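Long-range contacts in tyrosinase (PDB 6JUC), which probably oxidises L-tyrosine and L-dopa to L-dopaquinone with molecular oxygen at a pair of copper ions, a step of melanin biosynthesis: residues 68-73 with 93-98; 104-109 with 408-413. The protein carries 2 engineered substitutions. All coordinates share one frame; numbering follows the deposited sequence.

Contact 1 of 2, residues 68-73 with 93-98; sequences AGIHGA and TGFAVH. Engineered in segment 93-98: Ala96 (natural residue Cys). With CU (copper (II) ion), chain E; PER (peroxide ion), chain G.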
loop_
_atom_site.group_PDB
_atom_site.type_symbol
_atom_site.label_atom_id
_atom_site.label_comp_id
_atom_site.label_asym_id
_atom_site.label_seq_id
_atom_site.Cartn_x
_atom_site.Cartn_y
_atom_site.Cartn_z
ATOM N N ALA B 68 -4.796 -24.318 -3.209
ATOM C CA ALA B 68 -5.021 -23.209 -4.132
ATOM C C ALA B 68 -4.852 -23.705 -5.562
ATOM O O ALA B 68 -5.538 -23.267 -6.486
ATOM C CB ALA B 68 -4.036 -22.093 -3.820
ATOM N N GLY B 69 -3.906 -24.621 -5.733
ATOM C CA GLY B 69 -3.579 -25.104 -7.063
ATOM C C GLY B 69 -4.698 -25.885 -7.705
ATOM O O GLY B 69 -4.699 -26.110 -8.907
ATOM N N ILE B 70 -5.659 -26.374 -6.937
ATOM C CA ILE B 70 -6.812 -27.058 -7.525
ATOM C C ILE B 70 -7.560 -26.123 -8.471
ATOM O O ILE B 70 -8.074 -26.532 -9.508
ATOM C CB ILE B 70 -7.779 -27.567 -6.437
ATOM C CG1 ILE B 70 -7.161 -28.671 -5.568
ATOM C CG2 ILE B 70 -9.110 -28.028 -7.017
ATOM C CD1 ILE B 70 -7.920 -29.016 -4.313
ATOM N N HIS B 71 -7.642 -24.850 -8.095
ATOM C CA HIS B 71 -8.474 -23.886 -8.811
ATOM C C HIS B 71 -7.981 -23.604 -10.225
ATOM O O HIS B 71 -8.796 -23.591 -11.156
ATOM C CB HIS B 71 -8.516 -22.597 -7.991
ATOM C CG HIS B 71 -9.361 -21.519 -8.604
ATOM N ND1 HIS B 71 -8.810 -20.452 -9.271
ATOM C CD2 HIS B 71 -10.702 -21.331 -8.642
ATOM C CE1 HIS B 71 -9.775 -19.662 -9.711
ATOM N NE2 HIS B 71 -10.941 -20.160 -9.339
ATOM N N GLY B 72 -6.682 -23.385 -10.388
ATOM C CA GLY B 72 -6.086 -22.886 -11.617
ATOM C C GLY B 72 -4.640 -23.308 -11.783
ATOM O O GLY B 72 -4.306 -24.496 -11.651
ATOM N N ALA B 73 -3.757 -22.345 -12.038
ATOM C CA ALA B 73 -2.328 -22.624 -12.169
ATOM C C ALA B 73 -1.766 -23.208 -10.874
ATOM O O ALA B 73 -2.182 -22.799 -9.783
ATOM C CB ALA B 73 -1.595 -21.350 -12.556
ATOM N N THR B 93 -6.778 -25.105 -18.491
ATOM C CA THR B 93 -7.880 -24.846 -17.572
ATOM C C THR B 93 -7.675 -25.637 -16.284
ATOM O O THR B 93 -7.006 -26.667 -16.290
ATOM C CB THR B 93 -9.258 -25.228 -18.146
ATOM N N GLY B 94 -8.245 -25.133 -15.198
ATOM C CA GLY B 94 -8.154 -25.805 -13.923
ATOM C C GLY B 94 -9.370 -26.663 -13.631
ATOM O O GLY B 94 -10.184 -26.949 -14.508
ATOM N N PHE B 95 -9.477 -27.090 -12.370
ATOM C CA PHE B 95 -10.638 -27.887 -11.990
ATOM C C PHE B 95 -11.830 -26.977 -11.737
ATOM O O PHE B 95 -12.971 -27.420 -11.805
ATOM C CB PHE B 95 -10.384 -28.711 -10.733
ATOM C CG PHE B 95 -9.469 -29.886 -10.922
ATOM C CD1 PHE B 95 -9.868 -30.970 -11.683
ATOM C CD2 PHE B 95 -8.210 -29.893 -10.345
ATOM C CE1 PHE B 95 -9.037 -32.058 -11.837
ATOM C CE2 PHE B 95 -7.360 -30.967 -10.495
ATOM C CZ PHE B 95 -7.761 -32.024 -11.294
ATOM N N ALA B 96 -11.552 -25.706 -11.435
ATOM C CA ALA B 96 -12.670 -24.834 -11.063
ATOM C C ALA B 96 -13.699 -24.714 -12.181
ATOM O O ALA B 96 -13.377 -24.762 -13.363
ATOM C CB ALA B 96 -12.148 -23.461 -10.677
ATOM N N VAL B 97 -14.968 -24.566 -11.793
ATOM C CA VAL B 97 -16.044 -24.277 -12.728
ATOM C C VAL B 97 -16.276 -22.771 -12.809
ATOM O O VAL B 97 -16.556 -22.106 -11.800
ATOM C CB VAL B 97 -17.356 -24.970 -12.331
ATOM C CG1 VAL B 97 -18.496 -24.436 -13.189
ATOM C CG2 VAL B 97 -17.251 -26.481 -12.433
ATOM N N HIS B 98 -16.172 -22.231 -14.016
ATOM C CA HIS B 98 -16.492 -20.840 -14.288
ATOM C C HIS B 98 -17.423 -20.791 -15.508
ATOM O O HIS B 98 -17.272 -21.588 -16.435
ATOM C CB HIS B 98 -15.244 -20.005 -14.558
ATOM C CG HIS B 98 -14.244 -19.959 -13.447
ATOM N ND1 HIS B 98 -13.051 -20.648 -13.502
ATOM C CD2 HIS B 98 -14.227 -19.302 -12.261
ATOM C CE1 HIS B 98 -12.353 -20.432 -12.406
ATOM N NE2 HIS B 98 -13.048 -19.620 -11.623
HETATM CU CU CU E . -12.551 -19.057 -9.832
HETATM O O1 PER G . -13.795 -18.107 -9.370
HETATM O O2 PER G . -12.683 -17.957 -8.320
HETATM O O HOH W 1 -9.383 -22.566 -13.690
#

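Contact 2 of 2, residues 104-109 with 408-413; sequences PTWFRV and LRPFHR. Engineered in segment 104-109: Phe107 (natural residue His). With PER (peroxide ion), chain G.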
loop_
_atom_site.group_PDB
_atom_site.type_symbol
_atom_site.label_atom_id
_atom_site.label_comp_id
_atom_site.label_asym_id
_atom_site.label_seq_id
_atom_site.Cartn_x
_atom_site.Cartn_y
_atom_site.Cartn_z
ATOM N N PRO B 104 -21.761 -22.362 -8.291
ATOM C CA PRO B 104 -21.949 -22.313 -6.838
ATOM C C PRO B 104 -21.612 -23.615 -6.140
ATOM O O PRO B 104 -21.127 -23.626 -5.001
ATOM C CB PRO B 104 -23.449 -22.005 -6.701
ATOM C CG PRO B 104 -23.778 -21.303 -7.995
ATOM C CD PRO B 104 -22.989 -22.071 -9.039
ATOM N N THR B 105 -21.911 -24.757 -6.763
ATOM C CA THR B 105 -21.774 -26.017 -6.033
ATOM C C THR B 105 -20.357 -26.566 -6.055
ATOM O O THR B 105 -19.913 -27.155 -5.063
ATOM C CB THR B 105 -22.733 -27.074 -6.606
ATOM O OG1 THR B 105 -22.650 -27.069 -8.038
ATOM C CG2 THR B 105 -24.164 -26.711 -6.236
ATOM N N TRP B 106 -19.668 -26.370 -7.183
ATOM C CA TRP B 106 -18.243 -26.677 -7.208
ATOM C C TRP B 106 -17.534 -25.902 -6.100
ATOM O O TRP B 106 -16.770 -26.466 -5.319
ATOM C CB TRP B 106 -17.607 -26.368 -8.569
ATOM C CG TRP B 106 -16.224 -26.940 -8.640
ATOM C CD1 TRP B 106 -15.887 -28.180 -9.093
ATOM C CD2 TRP B 106 -15.005 -26.305 -8.239
ATOM N NE1 TRP B 106 -14.530 -28.363 -9.002
ATOM C CE2 TRP B 106 -13.962 -27.222 -8.483
ATOM C CE3 TRP B 106 -14.679 -25.055 -7.706
ATOM C CZ2 TRP B 106 -12.627 -26.931 -8.212
ATOM C CZ3 TRP B 106 -13.349 -24.770 -7.434
ATOM C CH2 TRP B 106 -12.349 -25.706 -7.687
ATOM N N PHE B 107 -17.790 -24.602 -6.006
ATOM C CA PHE B 107 -17.134 -23.813 -4.958
ATOM C C PHE B 107 -17.635 -24.156 -3.565
ATOM O O PHE B 107 -16.850 -24.058 -2.615
ATOM C CB PHE B 107 -17.251 -22.313 -5.262
ATOM C CG PHE B 107 -16.218 -21.858 -6.271
ATOM C CD1 PHE B 107 -14.916 -21.597 -5.860
ATOM C CD2 PHE B 107 -16.532 -21.724 -7.611
ATOM C CE1 PHE B 107 -13.940 -21.236 -6.771
ATOM C CE2 PHE B 107 -15.560 -21.351 -8.520
ATOM C CZ PHE B 107 -14.274 -21.100 -8.107
ATOM N N ARG B 108 -18.891 -24.561 -3.372
ATOM C CA ARG B 108 -19.335 -25.012 -2.039
ATOM C C ARG B 108 -18.443 -26.142 -1.541
ATOM O O ARG B 108 -18.012 -26.178 -0.391
ATOM C CB ARG B 108 -20.786 -25.473 -2.071
ATOM C CG ARG B 108 -21.325 -26.078 -0.788
ATOM C CD ARG B 108 -22.862 -26.087 -0.776
ATOM N NE ARG B 108 -23.383 -24.720 -0.706
ATOM C CZ ARG B 108 -24.636 -24.340 -0.880
ATOM N NH1 ARG B 108 -25.594 -25.224 -1.168
ATOM N NH2 ARG B 108 -24.962 -23.051 -0.782
ATOM N N VAL B 109 -18.171 -27.096 -2.436
ATOM C CA VAL B 109 -17.301 -28.192 -2.016
ATOM C C VAL B 109 -15.873 -27.715 -1.771
ATOM O O VAL B 109 -15.251 -28.103 -0.785
ATOM C CB VAL B 109 -17.271 -29.341 -3.052
ATOM C CG1 VAL B 109 -16.411 -30.477 -2.503
ATOM C CG2 VAL B 109 -18.683 -29.794 -3.384
ATOM N N LEU B 408 -18.098 -33.190 -9.665
ATOM C CA LEU B 408 -17.350 -31.997 -9.254
ATOM C C LEU B 408 -15.909 -32.392 -8.931
ATOM O O LEU B 408 -15.466 -32.406 -7.783
ATOM C CB LEU B 408 -18.064 -31.294 -8.100
ATOM C CG LEU B 408 -19.537 -30.970 -8.375
ATOM C CD1 LEU B 408 -20.282 -30.556 -7.117
ATOM C CD2 LEU B 408 -19.661 -29.878 -9.430
ATOM N N ARG B 409 -15.184 -32.704 -10.008
ATOM C CA ARG B 409 -13.782 -33.108 -9.891
ATOM C C ARG B 409 -13.001 -31.929 -9.325
ATOM O O ARG B 409 -13.317 -30.771 -9.644
ATOM C CB ARG B 409 -13.263 -33.563 -11.256
ATOM C CG ARG B 409 -13.878 -34.860 -11.765
ATOM C CD ARG B 409 -13.617 -35.126 -13.241
ATOM N NE ARG B 409 -12.291 -35.677 -13.444
ATOM C CZ ARG B 409 -11.936 -36.949 -13.536
ATOM N NH1 ARG B 409 -10.654 -37.263 -13.716
ATOM N NH2 ARG B 409 -12.843 -37.915 -13.450
ATOM N N PRO B 410 -11.991 -32.134 -8.497
ATOM C CA PRO B 410 -11.443 -33.437 -8.114
ATOM C C PRO B 410 -11.907 -33.948 -6.757
ATOM O O PRO B 410 -11.184 -34.701 -6.086
ATOM C CB PRO B 410 -9.957 -33.042 -7.988
ATOM C CG PRO B 410 -10.054 -31.715 -7.275
ATOM C CD PRO B 410 -11.201 -31.002 -7.947
ATOM N N PHE B 411 -13.076 -33.548 -6.300
ATOM C CA PHE B 411 -13.466 -33.748 -4.909
ATOM C C PHE B 411 -14.121 -35.086 -4.631
ATOM O O PHE B 411 -15.188 -35.395 -5.179
ATOM C CB PHE B 411 -14.415 -32.629 -4.467
ATOM C CG PHE B 411 -13.851 -31.251 -4.692
ATOM C CD1 PHE B 411 -12.585 -30.903 -4.239
ATOM C CD2 PHE B 411 -14.617 -30.320 -5.383
ATOM C CE1 PHE B 411 -12.099 -29.621 -4.471
ATOM C CE2 PHE B 411 -14.155 -29.045 -5.594
ATOM C CZ PHE B 411 -12.884 -28.702 -5.146
ATOM N N HIS B 412 -13.461 -35.864 -3.758
ATOM C CA HIS B 412 -13.955 -37.208 -3.501
ATOM C C HIS B 412 -14.821 -37.278 -2.249
ATOM O O HIS B 412 -14.595 -36.512 -1.310
ATOM C CB HIS B 412 -12.817 -38.216 -3.276
ATOM C CG HIS B 412 -12.013 -38.479 -4.509
ATOM N ND1 HIS B 412 -10.705 -38.068 -4.650
ATOM C CD2 HIS B 412 -12.335 -39.131 -5.646
ATOM C CE1 HIS B 412 -10.253 -38.443 -5.834
ATOM N NE2 HIS B 412 -11.227 -39.086 -6.465
ATOM N N ARG B 413 -15.739 -38.240 -2.286
ATOM C CA ARG B 413 -16.517 -38.626 -1.107
ATOM C C ARG B 413 -16.793 -40.123 -1.142
ATOM O O ARG B 413 -16.714 -40.739 -2.207
ATOM C CB ARG B 413 -17.823 -37.824 -1.052
ATOM C CG ARG B 413 -18.701 -37.958 -2.282
ATOM C CD ARG B 413 -20.009 -37.186 -2.184
ATOM N NE ARG B 413 -20.885 -37.781 -1.191
ATOM C CZ ARG B 413 -21.825 -38.701 -1.351
ATOM N NH1 ARG B 413 -22.119 -39.218 -2.534
ATOM N NH2 ARG B 413 -22.509 -39.122 -0.294
HETATM O O1 PER G . -13.795 -18.107 -9.370
HETATM O O2 PER G . -12.683 -17.957 -8.320
#

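Contact 1 of 2, residues 68-73 with 93-98
With CG of His71 set trans to its backbone nitrogen (chi1 -179°) and CG of His98 trans to its own carbonyl carbon (chi1 -60°), the two imidazoles meet at one copper ion. NE2 of His71 lies 2.0 Å and NE2 of His98 1.9 Å from the metal, and their shared ligation explains why these nitrogens stand only 3.2 Å apart without a hydrogen bond. The ring planes are almost perpendicular, at 87°, and His98 turns its edge to His71. Alongside the His71 ring, the methyl CB of the engineered Ala96, a cysteine in the natural sequence, touches His71 CD2 at 3.3 Å. Two backbone bonds join the segments: Phe95 N donates to Ile70 O over 3.2 Å, while Ala96 N reaches His71 O in a weak bond. A water also donates to His71 O and weakly accepts from Gly94 N, so that carbonyl takes the water and, weakly, Ala96 N. Farther from the copper, Ile70 CG2 packs 3.9 Å from Phe95 CD2. Phe372 packs edge-to-face with the His71 ring. Peroxide also lies on this copper, where the natural third histidine is replaced by the engineered Phe107; the paired histidines belong to the dinuclear type-3 copper centre of tyrosinases.

Contact 2 of 2, residues 104-109 with 408-413
The indole nitrogen NE1 of Trp106 donates to the backbone oxygen of Arg409 over 2.8 Å in a nearly straight bond, with an N-H...O angle of 173°. The acceptor lies in the indole plane, which probably helps to hold the indole's rotation, whereas the donor is tilted from the plane of the carbonyl. Phe411 CE2 sits over one indole face near its rim, 3.4 Å from Trp106 CE2, with the two ring planes inclined at 43°. On the other flank of Phe411, Val109 brings up CG1, the branch trans to the backbone nitrogen (chi1 -177°), to 3.4 Å from Phe411 CD2. Leu408 runs past Trp106 in the opposite sense, its CB 3.9 Å from Trp106 CD1, and sends CD1 toward Val109 CG2 at 4.1 Å. Residues Leu408 to Phe411 form a type VIa turn, with the cis peptide before Pro410 and a closing bond from Phe411 N to Leu408 O. Elsewhere on the helix, Arg108 forms a salt bridge with Asp380. This is buried packing of a loop leading into the strand pair 412-415 and 420-423 against helix 103-129, a helix of the tyrosinase copper-binding region.

In the fold
The centres of contacts 1 and 2 lie about 11 Å apart, and the two touch directly. Ala96 CA of contact 1 packs 3.5 Å from Trp106 CH2 of contact 2, and Phe95 CG lies 3.6 Å from Pro410 CD, so the loop 93-98 rests on both segments of contact 2, and Trp106 backs the loop that carries His98. Contact 1 supplies two histidine ligands of one copper. Segment 104-109 also carries the engineered Phe107, in place of a natural histidine, on a different face of the helix from the one that meets 408-413; its CZ is 3.3 Å from peroxide O1. His332, His336 and His376 bind the other copper, and Phe107 stacks with His376.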